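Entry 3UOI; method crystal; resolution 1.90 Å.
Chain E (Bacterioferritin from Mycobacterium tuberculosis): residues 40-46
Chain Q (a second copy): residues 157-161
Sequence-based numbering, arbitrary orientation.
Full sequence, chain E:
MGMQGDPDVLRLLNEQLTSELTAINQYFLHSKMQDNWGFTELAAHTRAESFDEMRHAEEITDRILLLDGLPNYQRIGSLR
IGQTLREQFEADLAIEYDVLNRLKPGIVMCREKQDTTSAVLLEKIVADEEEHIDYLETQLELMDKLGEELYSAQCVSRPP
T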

# COMPACT_ATOMS: atom_id res chain seq x y z
N THR E 40 -12.95 27.68 29.74
CA THR E 40 -11.94 26.85 29.07
C THR E 40 -11.66 27.21 27.63
O THR E 40 -10.56 27.13 27.18
CB THR E 40 -12.33 25.35 29.11
OG1 THR E 40 -13.72 25.19 28.91
CG2 THR E 40 -11.95 24.74 30.41
N GLU E 41 -12.69 27.55 26.91
CA GLU E 41 -12.54 27.95 25.53
C GLU E 41 -11.77 29.24 25.35
O GLU E 41 -10.94 29.36 24.52
CB GLU E 41 -13.91 28.08 24.91
CG GLU E 41 -14.70 26.83 24.99
CD GLU E 41 -13.90 25.60 24.55
OE1 GLU E 41 -13.82 25.32 23.37
OE2 GLU E 41 -13.36 24.89 25.39
N LEU E 42 -12.11 30.21 26.17
CA LEU E 42 -11.48 31.49 26.20
C LEU E 42 -10.05 31.39 26.69
O LEU E 42 -9.15 31.99 26.16
CB LEU E 42 -12.28 32.41 27.08
CG LEU E 42 -11.60 33.71 27.28
CD1 LEU E 42 -11.55 34.45 25.97
CD2 LEU E 42 -12.42 34.38 28.28
N ALA E 43 -9.87 30.55 27.67
CA ALA E 43 -8.61 30.31 28.32
C ALA E 43 -7.55 29.87 27.31
O ALA E 43 -6.44 30.31 27.40
CB ALA E 43 -8.77 29.30 29.33
N ALA E 44 -7.94 29.05 26.35
CA ALA E 44 -7.04 28.68 25.29
C ALA E 44 -6.59 29.88 24.46
O ALA E 44 -5.46 30.00 24.13
CB ALA E 44 -7.70 27.67 24.40
N HIS E 45 -7.50 30.77 24.13
CA HIS E 45 -7.09 31.88 23.32
C HIS E 45 -6.05 32.70 24.04
O HIS E 45 -5.02 32.91 23.55
CB HIS E 45 -8.23 32.75 22.95
CG HIS E 45 -7.94 33.64 21.80
ND1 HIS E 45 -8.92 34.18 21.00
CD2 HIS E 45 -6.77 34.04 21.27
CE1 HIS E 45 -8.36 34.88 20.04
NE2 HIS E 45 -7.06 34.83 20.19
N THR E 46 -6.34 33.02 25.29
CA THR E 46 -5.48 33.80 26.15
C THR E 46 -4.11 33.16 26.34
O THR E 46 -3.09 33.81 26.29
CB THR E 46 -6.10 33.89 27.51
OG1 THR E 46 -7.34 34.54 27.42
CG2 THR E 46 -5.19 34.59 28.47
N SER Q 157 -18.45 32.18 17.23
CA SER Q 157 -17.81 30.92 17.47
C SER Q 157 -17.48 30.71 18.95
O SER Q 157 -17.92 31.41 19.80
CB SER Q 157 -16.60 30.77 16.59
OG SER Q 157 -15.47 31.32 17.14
N ARG Q 158 -16.76 29.68 19.27
CA ARG Q 158 -16.55 29.39 20.65
C ARG Q 158 -15.15 29.05 20.91
O ARG Q 158 -14.75 27.98 20.55
CB ARG Q 158 -17.38 28.19 21.04
CG ARG Q 158 -18.47 28.50 21.97
CD ARG Q 158 -19.30 27.34 22.20
NE ARG Q 158 -20.61 27.73 22.63
CZ ARG Q 158 -21.13 27.40 23.79
NH1 ARG Q 158 -20.49 26.63 24.62
NH2 ARG Q 158 -22.33 27.81 24.09
N PRO Q 159 -14.42 29.95 21.54
CA PRO Q 159 -14.93 31.23 21.99
C PRO Q 159 -14.95 32.20 20.81
O PRO Q 159 -14.53 31.81 19.77
CB PRO Q 159 -13.85 31.66 22.93
CG PRO Q 159 -12.60 31.21 22.23
CD PRO Q 159 -12.97 30.04 21.35
N PRO Q 160 -15.41 33.43 21.00
CA PRO Q 160 -15.52 34.38 19.89
C PRO Q 160 -14.18 34.79 19.25
O PRO Q 160 -13.18 34.81 19.91
CB PRO Q 160 -16.20 35.55 20.55
CG PRO Q 160 -16.98 34.94 21.63
CD PRO Q 160 -16.22 33.85 22.15
N THR Q 161 -14.21 35.11 17.95
CA THR Q 161 -13.02 35.41 17.14
C THR Q 161 -11.72 35.15 17.84
O THR Q 161 -11.15 34.12 17.65
CB THR Q 161 -12.96 36.83 16.56
OG1 THR Q 161 -13.93 37.67 17.17
CG2 THR Q 161 -13.17 36.82 15.09

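Residues 40-46 of chain E form one stretch of helix. Residues 157-161 of chain Q, from a second copy of the protein, run past it without regular secondary structure. The backbones come nearest at Glu E41 and Pro Q159, whose CA atoms are 5.4 Å apart. The contact is small, burying 230 Å² over both sides. No hydrogen bond crosses it, so packing and shape carry the pairing.

Pro Q159 contributes the most surface. The peptide bond before it is cis. The CA-to-CB bond of Pro Q159 points toward the helix, and its ring lies against the backbone there. Pro Q159 CG sits 3.4 Å from the carbonyl oxygen Glu E41 O, and Pro Q159 CB is 4.0 Å from Leu E42 N. Proline has no amide hydrogen to donate, and here its ring carbons meet the helix. The loop around it is braced from within its own chain: Ser Q157 OG donates a hydrogen bond to Pro Q159 O at 2.8 Å.

Glu E41 is next in area. Glu E41 CB lies 4.1 Å from Pro Q159 CB, an aliphatic contact. Both chi1 and chi2 are m. The carboxylate brings Glu E41 OE1 to 4.0 Å from Arg Q158 O. Two oxygens cannot bond without a hydrogen between them, and this is no salt bridge. The guanidinium nitrogens Arg Q158 NH1 and NH2 are hydrogen-bonded elsewhere in the structure.

The CA-to-CB bond of His E45, one turn further along the helix, also points toward the loop; chi1 is t. Its ring lies near the end of the loop. Pro Q160 O is at the ring's edge, near its plane, while Thr Q161 O approaches obliquely. The CA-to-CB bond of Thr Q161 points away, and the atom nearest the ring is its backbone oxygen.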